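PDB 4TZH: Lic12234 from Leptospira interrogans, which is of unknown function but, as a leucine-rich repeat protein considered a virulence factor of a human pathogen, probably acts by binding other molecules. Local coordinates for residues 49-54 / 72-77; 87-92 / 110-115; 133-138 / 153-158. All coordinates share one frame; numbering follows the deposited sequence. Where two conformers were deposited one is given.

Interaction 1 (49-54 / 72-77); sequences RDNELT and SRNQIS
Asn-74 and Leu-53 meet on the tight side of a contact between two successive coils of a leucine-rich repeat solenoid, where the loops that leave strands 45-47 and 68-70 run next to each other. Asn-74 occupies the asparagine position of the LxxLxLxxNxL consensus, and Asn-51 is its equivalent one repeat earlier. The Asn-74 carboxamide is buried and engaged at both ends. Its OD1 accepts from Leu-53 N at 3.0 Å, with a nearly straight N-H...O angle of 164°, and takes a weaker bond from Asn-51 N at 3.3 Å, while ND2 donates to the backbone oxygens of Leu-48 and Ile-71. With CG beside the backbone N and anti to the carbonyl carbon (chi1 -82°), the side chain lies alongside that of Leu-53, both pointing the same way. The backbones add direct bonds of their own, from Gln-75 N to Leu-53 O at 2.8 Å and from Ser-77 N to Thr-54 O at 3.0 Å.

At the border of this tight part, Arg-49 extends its chain so that NH1 donates to the buried Ser-72 OG at 2.9 Å, with the oxygen close to the guanidinium plane; the same hydroxyl is also bonded to Asp-70, a zinc ligand. Beyond it the solvent side is looser and rests on charge and water. Arg-73 lays its CD over one face of the Arg-49 guanidinium, the two guanidinium planes standing 84° apart. Asp-50 OD2 sits 3.4 Å from Arg-73 NH2 in a salt bridge of charge alone, the oxygen lying well above the guanidinium plane. This attraction probably offsets some of the repulsion between the two arginines. Farther along, a water accepts from Gln-75 NE2 and donates to Asn-51 O, 2.7 Å from that oxygen.

Interaction 2 (87-92 / 110-115); sequences KNLEVL and EKLGIL. With ZN (zinc ion), chain E.
Consecutive strands of a leucine-rich repeat solenoid pair here in parallel, Val-91 with Ile-114 and Leu-92 with Leu-115, each strand entered through a turn that carries its polar side chains. Leu-89 and Leu-92 are the first two leucines of one LxxLxL motif, and Leu-112 and Leu-115 hold the same places in the next. At the start of the pairing Glu-90 O is gripped by two donors, Gly-113 N at 2.8 Å and Ile-114 N at 3.1 Å, one carbonyl oxygen thus serving two successive amides. One step on, Leu-92 N donates to Ile-114 O at 3.0 Å. Val-91 and Ile-114 share one face of the sheet. On the other, which faces the inside of the coil, the leucines pack against one another from repeat to repeat: Leu-92 and Leu-115 point the same way, CD2 of the former 3.9 Å from CD1 of the latter, and Leu-112 CD1 rests against Leu-92 CB.

Polar side chains join the turns. Lys-87 bends at chi2 (-68°) and crosses Glu-110, forming a salt bridge in which Lys-87 NZ donates to Glu-110 OE2 at 2.9 Å, met on the anti side and 33° out of the carboxylate plane; NZ also donates to Glu-108 O. Lys-111 instead runs fully extended beside Asn-88 and past Lys-87 O, and its NZ donates to Asn-88 OD1 at 2.8 Å within the carbonyl plane. The other end of this amide is held too, ND2 bonding to Lys-64 O. Glu-90 stretches outward to a zinc ion, which a water also binds. Glu-90 OE2 makes the bond to the zinc at 2.0 Å and in addition accepts from a second water, 2.7 Å away, that donates to Asn-88 O as well.

Interaction 3 (133-138 / 153-158); sequences ENLVSL and GQLKKL
Glu-133 O, which touches the chain of Lys-157, is gripped by two waters that sit between neighbouring coils of the leucine-rich repeat solenoid. One water donates to Glu-133 O at 3.2 Å and to Leu-135 O at 2.7 Å while accepting from Lys-157 N at 2.9 Å, so it links three backbone groups across the contact. The other donates to Glu-133 O at 2.9 Å and takes a weak bond from Lys-156 N. No clear direct hydrogen bond joins the two segments; Leu-158 N does come near Leu-135 O, but its N-H is directed elsewhere, to Leu-155 O within a type I beta turn. Leu-155 is also the centre of an inverse gamma turn, and its O accepts from Gln-183 NE2 as well. The two waters lie where the chain turns before strand 160-162, next to the approach to strand 137-139.

Lys-157, an exposed residue, passes the same carbonyl, its CD 3.5 Å from Glu-133 O; the bend at chi3 (61°) then sets CE on a course beside the Asn-134 side chain, which points the same way.

Leucines supply the dry side. Leu-135 and Leu-138 begin one LxxLxL motif, Leu-158 the next. Leu-135 and Leu-158 lie side by side, pointing alike, both with CG anti to the backbone N, and Leu-158 CD1 reaches Leu-135 CG at 4.2 Å. Leu-155 comes in across Leu-135 rather than beside it, its CD1 meeting Leu-135 CD2 at 3.9 Å. Leu-158 CD1 also packs against Leu-138 of the other segment, 4.0 Å from its CB.

All three interactions join adjacent coils of one solenoid, but at different points of the repeat: interaction 1 in the loops leaving the strands, interactions 2 and 3 in the turns entering them and, for interaction 2, the first strand residues. Interactions 2 and 3 touch, with centres 11 Å apart, since strands 114-116 and 137-139 are neighbours in the parallel sheet; Gly-113 O lies 2.8 Å from Val-136 N, a probable hydrogen bond. Interaction 1 lies about 19 Å from interaction 2 and 26 Å from interaction 3, centre to centre, touching neither. Separate zinc ions accompany interactions 1 and 2: Arg-49's side chain is about 5 Å from one, and Glu-90 coordinates another.

Interaction 1 (49-54 / 72-77)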
ATOM      1  N   ARG A  49       5.043  -3.446  10.573  1.00 13.62           N
ATOM      2  CA  ARG A  49       4.072  -4.519  10.696  1.00 13.43           C
ATOM      3  C   ARG A  49       3.690  -4.772  12.156  1.00 15.31           C
ATOM      4  O   ARG A  49       4.584  -4.726  13.031  1.00 16.00           O
ATOM      5  CB  ARG A  49       4.689  -5.803  10.135  1.00 15.84           C
ATOM      6  CG  ARG A  49       3.798  -7.060  10.323  1.00 16.15           C
ATOM      7  CD  ARG A  49       4.363  -8.136   9.421  1.00 17.76           C
ATOM      8  NE  ARG A  49       3.768  -9.464   9.661  1.00 18.43           N
ATOM      9  CZ  ARG A  49       2.631  -9.902   9.126  1.00 17.63           C
ATOM     10  NH1 ARG A  49       1.918  -9.125   8.319  1.00 17.18           N
ATOM     11  NH2 ARG A  49       2.209 -11.149   9.367  1.00 21.94           N
ATOM     12  N   ASP A  50       2.415  -5.066  12.445  1.00 15.18           N
ATOM     13  CA  ASP A  50       2.010  -5.522  13.769  1.00 16.68           C
ATOM     14  C   ASP A  50       2.280  -4.517  14.852  1.00 20.59           C
ATOM     15  O   ASP A  50       2.849  -4.834  15.908  1.00 22.95           O
ATOM     16  CB  ASP A  50       2.638  -6.872  14.074  1.00 19.76           C
ATOM     17  CG  ASP A  50       1.795  -7.747  14.989  1.00 27.04           C
ATOM     18  OD1 ASP A  50       0.673  -7.331  15.361  1.00 27.03           O
ATOM     19  OD2 ASP A  50       2.276  -8.822  15.380  1.00 30.58           O
ATOM     20  N   ASN A  51       1.814  -3.292  14.615  1.00 17.29           N
ATOM     21  CA  ASN A  51       1.809  -2.225  15.587  1.00 17.90           C
ATOM     22  C   ASN A  51       0.339  -1.834  15.830  1.00 19.06           C
ATOM     23  O   ASN A  51      -0.575  -2.613  15.497  1.00 22.19           O
ATOM     24  CB  ASN A  51       2.675  -1.036  15.161  1.00 16.35           C
ATOM     25  CG  ASN A  51       4.129  -1.329  15.319  1.00 16.74           C
ATOM     26  OD1 ASN A  51       4.645  -1.408  16.441  1.00 18.19           O
ATOM     27  ND2 ASN A  51       4.879  -1.432  14.212  1.00 17.69           N
ATOM     28  N   GLU A  52       0.113  -0.675  16.444  1.00 17.78           N
ATOM     29  CA  GLU A  52      -1.235  -0.197  16.736  1.00 19.00           C
ATOM     30  C   GLU A  52      -1.490   1.135  15.994  1.00 19.88           C
ATOM     31  O   GLU A  52      -2.136   2.034  16.522  1.00 21.51           O
ATOM     32  CB  GLU A  52      -1.416  -0.031  18.263  1.00 21.16           C
ATOM     33  CG  GLU A  52      -1.145  -1.312  19.044  1.00 25.30           C
ATOM     34  CD  GLU A  52      -1.183  -1.160  20.553  1.00 27.75           C
ATOM     35  OE1 GLU A  52      -0.786  -0.077  21.043  1.00 30.83           O
ATOM     36  OE2 GLU A  52      -1.515  -2.143  21.254  1.00 25.15           O
ATOM     37  N   LEU A  53      -0.914   1.294  14.783  1.00 16.88           N
ATOM     38  CA  LEU A  53      -1.037   2.569  14.079  1.00 17.72           C
ATOM     39  C   LEU A  53      -2.427   2.759  13.500  1.00 18.93           C
ATOM     40  O   LEU A  53      -3.036   1.808  13.025  1.00 20.51           O
ATOM     41  CB  LEU A  53      -0.012   2.646  12.939  1.00 16.98           C
ATOM     42  CG  LEU A  53       1.454   2.526  13.325  1.00 18.80           C
ATOM     43  CD1 LEU A  53       2.338   2.430  12.067  1.00 20.51           C
ATOM     44  CD2 LEU A  53       1.912   3.732  14.099  1.00 20.47           C
ATOM     45  N   THR A  54      -2.919   3.998  13.497  1.00 19.71           N
ATOM     46  CA  THR A  54      -4.193   4.309  12.856  1.00 19.20           C
ATOM     47  C   THR A  54      -4.008   5.150  11.589  1.00 22.62           C
ATOM     48  O   THR A  54      -4.912   5.219  10.745  1.00 23.50           O
ATOM     49  CB  THR A  54      -5.157   4.965  13.834  1.00 27.89           C
ATOM     50  OG1 THR A  54      -4.609   6.203  14.259  1.00 29.13           O
ATOM     51  CG2 THR A  54      -5.454   4.085  15.045  1.00 26.37           C
ATOM     52  N   SER A  72       1.405  -3.545   7.324  1.00 13.94           N
ATOM     53  CA  SER A  72       0.452  -4.617   7.561  1.00 14.41           C
ATOM     54  C   SER A  72       0.153  -4.821   9.025  1.00 16.12           C
ATOM     55  O   SER A  72       0.979  -4.507   9.867  1.00 16.06           O
ATOM     56  CB  SER A  72       0.970  -5.915   6.960  1.00 14.66           C
ATOM     57  OG  SER A  72       2.209  -6.317   7.520  1.00 15.79           O
ATOM     58  N   ARG A  73      -1.029  -5.364   9.322  1.00 16.10           N
ATOM     59  CA  ARG A  73      -1.385  -5.725  10.711  1.00 15.71           C
ATOM     60  C   ARG A  73      -1.339  -4.530  11.655  1.00 18.32           C
ATOM     61  O   ARG A  73      -0.701  -4.562  12.731  1.00 20.40           O
ATOM     62  CB  ARG A  73      -0.560  -6.917  11.226  1.00 18.90           C
ATOM     63  CG  ARG A  73      -0.878  -8.205  10.467  1.00 24.21           C
ATOM     64  CD  ARG A  73      -0.300  -9.454  11.133  1.00 32.21           C
ATOM     65  NE  ARG A  73      -0.735  -9.558  12.521  1.00 36.20           N
ATOM     66  CZ  ARG A  73      -0.202 -10.385  13.412  1.00 63.19           C
ATOM     67  NH1 ARG A  73       0.803 -11.186  13.069  1.00 53.33           N
ATOM     68  NH2 ARG A  73      -0.659 -10.412  14.656  1.00 52.70           N
ATOM     69  N   ASN A  74      -2.041  -3.457  11.267  1.00 16.38           N
ATOM     70  CA  ASN A  74      -2.179  -2.289  12.136  1.00 17.92           C
ATOM     71  C   ASN A  74      -3.677  -2.017  12.189  1.00 19.73           C
ATOM     72  O   ASN A  74      -4.477  -2.944  11.993  1.00 19.74           O
ATOM     73  CB  ASN A  74      -1.387  -1.095  11.593  1.00 16.82           C
ATOM     74  CG  ASN A  74       0.045  -1.191  11.971  1.00 17.25           C
ATOM     75  OD1 ASN A  74       0.423  -0.773  13.057  1.00 17.85           O
ATOM     76  ND2 ASN A  74       0.908  -1.711  11.098  1.00 18.15           N
ATOM     77  N   GLN A  75      -4.080  -0.793  12.551  1.00 18.73           N
ATOM     78  CA  GLN A  75      -5.499  -0.418  12.545  1.00 20.03           C
ATOM     79  C   GLN A  75      -5.612   0.828  11.661  1.00 20.24           C
ATOM     80  O   GLN A  75      -6.343   1.768  11.989  1.00 21.32           O
ATOM     81  CB  GLN A  75      -5.986  -0.102  13.990  1.00 23.03           C
ATOM     82  CG  GLN A  75      -5.786  -1.255  14.994  1.00 30.16           C
ATOM     83  CD  GLN A  75      -5.596  -0.782  16.431  1.00 50.15           C
ATOM     84  OE1 GLN A  75      -6.008   0.327  16.840  1.00 38.25           O
ATOM     85  NE2 GLN A  75      -4.941  -1.621  17.236  1.00 40.88           N
ATOM     86  N   ILE A  76      -4.880   0.845  10.520  1.00 18.52           N
ATOM     87  CA  ILE A  76      -4.858   2.001   9.630  0.50 17.85           C
ATOM     88  C   ILE A  76      -6.238   2.250   9.038  1.00 19.61           C
ATOM     89  O   ILE A  76      -6.775   1.341   8.410  1.00 20.15           O
ATOM     90  CB  ILE A  76      -3.792   1.788   8.503  0.50 18.22           C
ATOM     91  CG1 ILE A  76      -2.339   1.625   9.058  0.50 16.80           C
ATOM     92  CG2 ILE A  76      -3.859   2.892   7.428  0.50 20.33           C
ATOM     93  CD1 ILE A  76      -1.649   2.934   9.629  0.50 17.57           C
ATOM     94  N   SER A  77      -6.768   3.471   9.164  1.00 20.27           N
ATOM     95  CA  SER A  77      -8.053   3.797   8.566  1.00 21.62           C
ATOM     96  C   SER A  77      -7.947   4.979   7.597  1.00 24.14           C
ATOM     97  O   SER A  77      -8.889   5.239   6.848  1.00 24.42           O
ATOM     98  CB  SER A  77      -9.078   4.092   9.655  1.00 25.79           C
ATOM     99  OG  SER A  77      -8.661   5.254  10.363  1.00 27.89           O
TER
HETATM  100  O   HOH W   1       1.696 -10.912  16.990  1.00 37.35           O
HETATM  101  O   HOH W   2      -3.188  -3.327  15.861  1.00 38.64           O
HETATM  102  O   HOH W   3      -4.125   2.688  18.098  1.00 36.22           O

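Interaction 2 (87-92 / 110-115)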
ATOM      1  N   LYS A  87       6.850   8.869  -4.637  1.00 20.00           N
ATOM      2  CA  LYS A  87       6.910   8.568  -6.064  1.00 20.82           C
ATOM      3  C   LYS A  87       7.823   7.448  -6.453  1.00 23.23           C
ATOM      4  O   LYS A  87       7.796   7.017  -7.618  1.00 22.77           O
ATOM      5  CB  LYS A  87       7.292   9.834  -6.871  1.00 24.27           C
ATOM      6  CG  LYS A  87       6.411  11.040  -6.618  1.00 33.06           C
ATOM      7  CD  LYS A  87       5.025  10.814  -7.160  1.00 35.66           C
ATOM      8  CE  LYS A  87       4.261  12.099  -7.256  1.00 33.11           C
ATOM      9  NZ  LYS A  87       2.819  11.813  -7.422  1.00 34.38           N
ATOM     10  N   ASN A  88       8.641   6.960  -5.488  1.00 19.29           N
ATOM     11  CA  ASN A  88       9.544   5.861  -5.782  1.00 18.02           C
ATOM     12  C   ASN A  88       9.029   4.562  -5.139  1.00 16.97           C
ATOM     13  O   ASN A  88       9.670   3.519  -5.265  1.00 17.43           O
ATOM     14  CB  ASN A  88      10.901   6.168  -5.236  1.00 19.12           C
ATOM     15  CG  ASN A  88      11.617   7.128  -6.139  1.00 26.42           C
ATOM     16  OD1 ASN A  88      11.659   6.925  -7.356  1.00 23.23           O
ATOM     17  ND2 ASN A  88      12.114   8.210  -5.576  1.00 27.91           N
ATOM     18  N   LEU A  89       7.850   4.612  -4.512  1.00 15.58           N
ATOM     19  CA  LEU A  89       7.325   3.419  -3.853  1.00 14.58           C
ATOM     20  C   LEU A  89       6.948   2.347  -4.855  1.00 15.39           C
ATOM     21  O   LEU A  89       6.177   2.627  -5.789  1.00 16.37           O
ATOM     22  CB  LEU A  89       6.137   3.833  -2.996  1.00 14.85           C
ATOM     23  CG  LEU A  89       5.742   2.824  -1.913  1.00 18.04           C
ATOM     24  CD1 LEU A  89       6.784   2.794  -0.800  1.00 18.55           C
ATOM     25  CD2 LEU A  89       4.370   3.133  -1.314  1.00 17.41           C
ATOM     26  N   GLU A  90       7.426   1.108  -4.637  1.00 15.59           N
ATOM     27  CA  GLU A  90       7.211  -0.022  -5.538  1.00 14.15           C
ATOM     28  C   GLU A  90       6.323  -1.088  -4.929  1.00 15.15           C
ATOM     29  O   GLU A  90       5.633  -1.798  -5.666  1.00 14.95           O
ATOM     30  CB  GLU A  90       8.560  -0.676  -5.921  1.00 16.32           C
ATOM     31  CG  GLU A  90       9.486   0.326  -6.632  1.00 18.09           C
ATOM     32  CD  GLU A  90      10.802  -0.229  -7.161  1.00 22.61           C
ATOM     33  OE1 GLU A  90      10.963  -1.462  -7.153  1.00 22.92           O
ATOM     34  OE2 GLU A  90      11.659   0.548  -7.622  1.00 20.77           O
ATOM     35  N   VAL A  91       6.371  -1.243  -3.594  1.00 14.05           N
ATOM     36  CA  VAL A  91       5.596  -2.291  -2.926  1.00 12.95           C
ATOM     37  C   VAL A  91       4.949  -1.680  -1.696  1.00 15.78           C
ATOM     38  O   VAL A  91       5.647  -0.999  -0.917  1.00 15.03           O
ATOM     39  CB  VAL A  91       6.496  -3.453  -2.479  1.00 15.60           C
ATOM     40  CG1 VAL A  91       5.679  -4.547  -1.755  1.00 16.37           C
ATOM     41  CG2 VAL A  91       7.250  -4.046  -3.673  1.00 15.92           C
ATOM     42  N   LEU A  92       3.655  -1.915  -1.533  1.00 13.75           N
ATOM     43  CA  LEU A  92       2.916  -1.384  -0.391  1.00 14.14           C
ATOM     44  C   LEU A  92       2.084  -2.517   0.216  1.00 13.91           C
ATOM     45  O   LEU A  92       1.178  -3.051  -0.441  1.00 13.82           O
ATOM     46  CB  LEU A  92       2.021  -0.242  -0.859  1.00 14.18           C
ATOM     47  CG  LEU A  92       1.126   0.395   0.193  1.00 16.65           C
ATOM     48  CD1 LEU A  92       1.913   0.833   1.438  1.00 16.29           C
ATOM     49  CD2 LEU A  92       0.442   1.648  -0.407  1.00 17.97           C
ATOM     50  N   GLU A 110       3.196   6.579  -8.510  1.00 20.41           N
ATOM     51  CA  GLU A 110       3.533   6.310  -9.887  1.00 23.16           C
ATOM     52  C   GLU A 110       4.281   5.026 -10.183  1.00 20.85           C
ATOM     53  O   GLU A 110       4.027   4.425 -11.254  1.00 23.99           O
ATOM     54  CB  GLU A 110       4.310   7.503 -10.473  1.00 27.18           C
ATOM     55  CG  GLU A 110       3.380   8.597 -10.966  1.00 45.37           C
ATOM     56  CD  GLU A 110       3.897  10.015 -10.829  1.00 74.10           C
ATOM     57  OE1 GLU A 110       4.904  10.354 -11.494  1.00 72.43           O
ATOM     58  OE2 GLU A 110       3.257  10.804 -10.098  1.00 68.48           O
ATOM     59  N   LYS A 111       5.190   4.587  -9.285  1.00 18.25           N
ATOM     60  CA  LYS A 111       5.981   3.404  -9.590  1.00 17.77           C
ATOM     61  C   LYS A 111       5.413   2.170  -8.871  1.00 18.70           C
ATOM     62  O   LYS A 111       6.041   1.112  -8.905  1.00 18.71           O
ATOM     63  CB  LYS A 111       7.419   3.611  -9.121  1.00 18.95           C
ATOM     64  CG  LYS A 111       8.228   4.497 -10.081  1.00 20.39           C
ATOM     65  CD  LYS A 111       9.661   4.548  -9.525  1.00 22.43           C
ATOM     66  CE  LYS A 111      10.537   5.435 -10.346  1.00 26.96           C
ATOM     67  NZ  LYS A 111      11.877   5.459  -9.709  1.00 26.42           N
ATOM     68  N   LEU A 112       4.241   2.296  -8.234  1.00 16.32           N
ATOM     69  CA  LEU A 112       3.749   1.146  -7.449  1.00 16.32           C
ATOM     70  C   LEU A 112       3.472  -0.052  -8.322  1.00 16.72           C
ATOM     71  O   LEU A 112       2.731   0.066  -9.316  1.00 18.72           O
ATOM     72  CB  LEU A 112       2.503   1.588  -6.692  1.00 16.39           C
ATOM     73  CG  LEU A 112       2.047   0.633  -5.574  1.00 17.80           C
ATOM     74  CD1 LEU A 112       3.071   0.559  -4.461  1.00 19.04           C
ATOM     75  CD2 LEU A 112       0.699   1.067  -4.998  1.00 18.78           C
ATOM     76  N   GLY A 113       4.047  -1.177  -7.935  1.00 16.16           N
ATOM     77  CA  GLY A 113       3.887  -2.405  -8.692  1.00 16.20           C
ATOM     78  C   GLY A 113       3.075  -3.449  -7.968  1.00 16.50           C
ATOM     79  O   GLY A 113       2.374  -4.235  -8.623  1.00 17.82           O
ATOM     80  N   ILE A 114       3.163  -3.480  -6.630  1.00 15.64           N
ATOM     81  CA  ILE A 114       2.466  -4.521  -5.871  1.00 15.29           C
ATOM     82  C   ILE A 114       1.736  -3.860  -4.734  1.00 16.40           C
ATOM     83  O   ILE A 114       2.336  -3.096  -3.966  1.00 16.24           O
ATOM     84  CB  ILE A 114       3.505  -5.551  -5.344  1.00 19.15           C
ATOM     85  CG1 ILE A 114       4.211  -6.265  -6.549  1.00 22.14           C
ATOM     86  CG2 ILE A 114       2.792  -6.588  -4.464  1.00 20.29           C
ATOM     87  CD1 ILE A 114       5.425  -7.099  -6.292  1.00 38.67           C
ATOM     88  N   LEU A 115       0.407  -4.083  -4.664  1.00 15.05           N
ATOM     89  CA  LEU A 115      -0.428  -3.463  -3.644  1.00 15.17           C
ATOM     90  C   LEU A 115      -1.246  -4.552  -2.954  1.00 14.68           C
ATOM     91  O   LEU A 115      -2.065  -5.191  -3.622  1.00 16.58           O
ATOM     92  CB  LEU A 115      -1.331  -2.408  -4.286  1.00 15.45           C
ATOM     93  CG  LEU A 115      -2.325  -1.702  -3.385  1.00 17.40           C
ATOM     94  CD1 LEU A 115      -1.667  -1.114  -2.124  1.00 17.29           C
ATOM     95  CD2 LEU A 115      -3.037  -0.599  -4.127  1.00 18.43           C
TER
HETATM   96 ZN    ZN E 303      13.279  -0.266  -8.408  0.75 20.78          ZN
HETATM   97  O   HOH W   4      11.750   3.209  -7.032  1.00 22.21           O
HETATM   98  O   HOH W   5      14.478   1.368  -8.899  1.00 23.49           O

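Interaction 3 (133-138 / 153-158)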
ATOM      1  N   GLU A 133      -0.268   3.073 -13.258  1.00 22.68           N
ATOM      2  CA  GLU A 133       0.147   2.460 -14.522  1.00 24.73           C
ATOM      3  C   GLU A 133       1.114   1.306 -14.409  1.00 24.58           C
ATOM      4  O   GLU A 133       1.155   0.459 -15.306  1.00 25.24           O
ATOM      5  CB  GLU A 133       0.738   3.510 -15.481  1.00 27.73           C
ATOM      6  CG  GLU A 133      -0.200   4.666 -15.786  1.00 38.64           C
ATOM      7  CD  GLU A 133       0.218   5.636 -16.874  1.00 69.62           C
ATOM      8  OE1 GLU A 133       0.804   5.193 -17.889  1.00 66.69           O
ATOM      9  OE2 GLU A 133      -0.120   6.834 -16.741  1.00 70.80           O
ATOM     10  N   ASN A 134       1.923   1.267 -13.322  1.00 19.76           N
ATOM     11  CA  ASN A 134       2.913   0.222 -13.194  1.00 18.93           C
ATOM     12  C   ASN A 134       2.428  -0.944 -12.307  1.00 18.68           C
ATOM     13  O   ASN A 134       3.195  -1.846 -12.013  1.00 18.40           O
ATOM     14  CB  ASN A 134       4.182   0.843 -12.618  1.00 19.45           C
ATOM     15  CG  ASN A 134       4.905   1.656 -13.658  1.00 21.27           C
ATOM     16  OD1 ASN A 134       5.211   2.847 -13.438  1.00 22.15           O
ATOM     17  ND2 ASN A 134       5.199   1.024 -14.776  1.00 22.40           N
ATOM     18  N   LEU A 135       1.145  -0.923 -11.910  1.00 18.40           N
ATOM     19  CA  LEU A 135       0.650  -1.968 -11.020  1.00 17.94           C
ATOM     20  C   LEU A 135       0.593  -3.310 -11.726  1.00 20.10           C
ATOM     21  O   LEU A 135      -0.046  -3.398 -12.791  1.00 20.55           O
ATOM     22  CB  LEU A 135      -0.702  -1.555 -10.466  1.00 17.79           C
ATOM     23  CG  LEU A 135      -1.126  -2.234  -9.170  1.00 19.75           C
ATOM     24  CD1 LEU A 135      -0.202  -1.841  -8.009  1.00 19.09           C
ATOM     25  CD2 LEU A 135      -2.560  -1.919  -8.862  1.00 21.32           C
ATOM     26  N   VAL A 136       1.201  -4.345 -11.121  1.00 17.93           N
ATOM     27  CA  VAL A 136       1.269  -5.699 -11.654  0.80 18.35           C
ATOM     28  C   VAL A 136       0.390  -6.650 -10.838  1.00 19.12           C
ATOM     29  O   VAL A 136      -0.179  -7.615 -11.356  1.00 20.05           O
ATOM     30  CB  VAL A 136       2.749  -6.155 -11.681  0.80 22.95           C
ATOM     31  CG1 VAL A 136       2.894  -7.606 -12.120  0.80 24.39           C
ATOM     32  CG2 VAL A 136       3.583  -5.242 -12.592  0.80 23.13           C
ATOM     33  N   SER A 137       0.294  -6.380  -9.531  1.00 17.18           N
ATOM     34  CA  SER A 137      -0.481  -7.280  -8.689  1.00 16.32           C
ATOM     35  C   SER A 137      -1.319  -6.463  -7.713  1.00 16.85           C
ATOM     36  O   SER A 137      -0.793  -5.564  -7.045  1.00 16.41           O
ATOM     37  CB  SER A 137       0.470  -8.194  -7.914  1.00 18.48           C
ATOM     38  OG  SER A 137      -0.301  -9.079  -7.113  1.00 24.27           O
ATOM     39  N   LEU A 138      -2.625  -6.756  -7.666  1.00 15.70           N
ATOM     40  CA  LEU A 138      -3.545  -6.059  -6.774  1.00 15.28           C
ATOM     41  C   LEU A 138      -4.318  -7.116  -6.010  1.00 14.73           C
ATOM     42  O   LEU A 138      -5.074  -7.871  -6.641  1.00 16.47           O
ATOM     43  CB  LEU A 138      -4.474  -5.144  -7.553  1.00 17.18           C
ATOM     44  CG  LEU A 138      -5.559  -4.403  -6.783  1.00 18.58           C
ATOM     45  CD1 LEU A 138      -4.972  -3.563  -5.631  1.00 18.97           C
ATOM     46  CD2 LEU A 138      -6.378  -3.516  -7.717  1.00 21.29           C
ATOM     47  N   GLY A 153      -9.846  -1.069 -15.357  1.00 28.65           N
ATOM     48  CA  GLY A 153      -9.485  -1.540 -16.684  1.00 30.27           C
ATOM     49  C   GLY A 153      -8.356  -0.758 -17.329  1.00 34.79           C
ATOM     50  O   GLY A 153      -7.800  -1.199 -18.338  1.00 36.23           O
ATOM     51  N   GLN A 154      -7.987   0.410 -16.743  1.00 31.44           N
ATOM     52  CA  GLN A 154      -6.880   1.222 -17.241  1.00 31.18           C
ATOM     53  C   GLN A 154      -5.534   0.649 -16.829  1.00 34.22           C
ATOM     54  O   GLN A 154      -4.507   1.115 -17.329  1.00 34.32           O
ATOM     55  CB  GLN A 154      -6.990   2.681 -16.746  1.00 33.17           C
ATOM     56  CG  GLN A 154      -8.250   3.408 -17.237  1.00 35.89           C
ATOM     57  CD  GLN A 154      -8.552   4.686 -16.471  1.00 57.61           C
ATOM     58  OE1 GLN A 154      -7.802   5.136 -15.582  1.00 49.22           O
ATOM     59  NE2 GLN A 154      -9.679   5.301 -16.800  1.00 50.71           N
ATOM     60  N   LEU A 155      -5.521  -0.334 -15.894  1.00 28.55           N
ATOM     61  CA  LEU A 155      -4.265  -0.901 -15.382  1.00 26.95           C
ATOM     62  C   LEU A 155      -3.757  -1.969 -16.345  1.00 29.88           C
ATOM     63  O   LEU A 155      -3.942  -3.162 -16.137  1.00 27.33           O
ATOM     64  CB  LEU A 155      -4.469  -1.467 -13.961  1.00 26.23           C
ATOM     65  CG  LEU A 155      -5.036  -0.487 -12.931  1.00 30.64           C
ATOM     66  CD1 LEU A 155      -5.215  -1.188 -11.604  1.00 29.97           C
ATOM     67  CD2 LEU A 155      -4.147   0.726 -12.759  1.00 34.88           C
ATOM     68  N   LYS A 156      -3.093  -1.514 -17.408  1.00 28.13           N
ATOM     69  CA  LYS A 156      -2.665  -2.398 -18.496  1.00 28.18           C
ATOM     70  C   LYS A 156      -1.543  -3.369 -18.158  1.00 29.97           C
ATOM     71  O   LYS A 156      -1.377  -4.366 -18.870  1.00 30.25           O
ATOM     72  CB  LYS A 156      -2.300  -1.582 -19.754  1.00 32.63           C
ATOM     73  CG  LYS A 156      -3.409  -0.638 -20.220  1.00 40.51           C
ATOM     74  CD  LYS A 156      -4.653  -1.384 -20.704  1.00 54.05           C
ATOM     75  CE  LYS A 156      -5.745  -0.440 -21.142  1.00 69.18           C
ATOM     76  NZ  LYS A 156      -6.955  -1.176 -21.593  1.00 77.46           N
ATOM     77  N   LYS A 157      -0.797  -3.132 -17.065  1.00 23.48           N
ATOM     78  CA  LYS A 157       0.282  -4.027 -16.677  1.00 23.57           C
ATOM     79  C   LYS A 157      -0.196  -4.997 -15.585  1.00 23.95           C
ATOM     80  O   LYS A 157       0.565  -5.873 -15.166  1.00 24.12           O
ATOM     81  CB  LYS A 157       1.460  -3.212 -16.151  1.00 26.96           C
ATOM     82  CG  LYS A 157       2.268  -2.546 -17.271  1.00 33.28           C
ATOM     83  CD  LYS A 157       3.456  -1.769 -16.714  1.00 32.58           C
ATOM     84  CE  LYS A 157       4.461  -2.597 -15.951  1.00 39.26           C
ATOM     85  NZ  LYS A 157       5.743  -1.855 -15.824  1.00 49.16           N
ATOM     86  N   LEU A 158      -1.474  -4.880 -15.194  1.00 22.12           N
ATOM     87  CA  LEU A 158      -1.987  -5.744 -14.126  1.00 21.53           C
ATOM     88  C   LEU A 158      -2.005  -7.204 -14.605  1.00 23.48           C
ATOM     89  O   LEU A 158      -2.597  -7.517 -15.662  1.00 24.42           O
ATOM     90  CB  LEU A 158      -3.360  -5.255 -13.703  1.00 21.00           C
ATOM     91  CG  LEU A 158      -3.869  -5.821 -12.378  1.00 21.17           C
ATOM     92  CD1 LEU A 158      -2.977  -5.376 -11.223  1.00 20.69           C
ATOM     93  CD2 LEU A 158      -5.303  -5.446 -12.144  1.00 23.58           C
TER
HETATM   94  O   HOH W   6      -1.120  -1.646 -14.579  1.00 25.63           O
HETATM   95  O   HOH W   7      -0.778   0.447 -17.466  1.00 38.40           O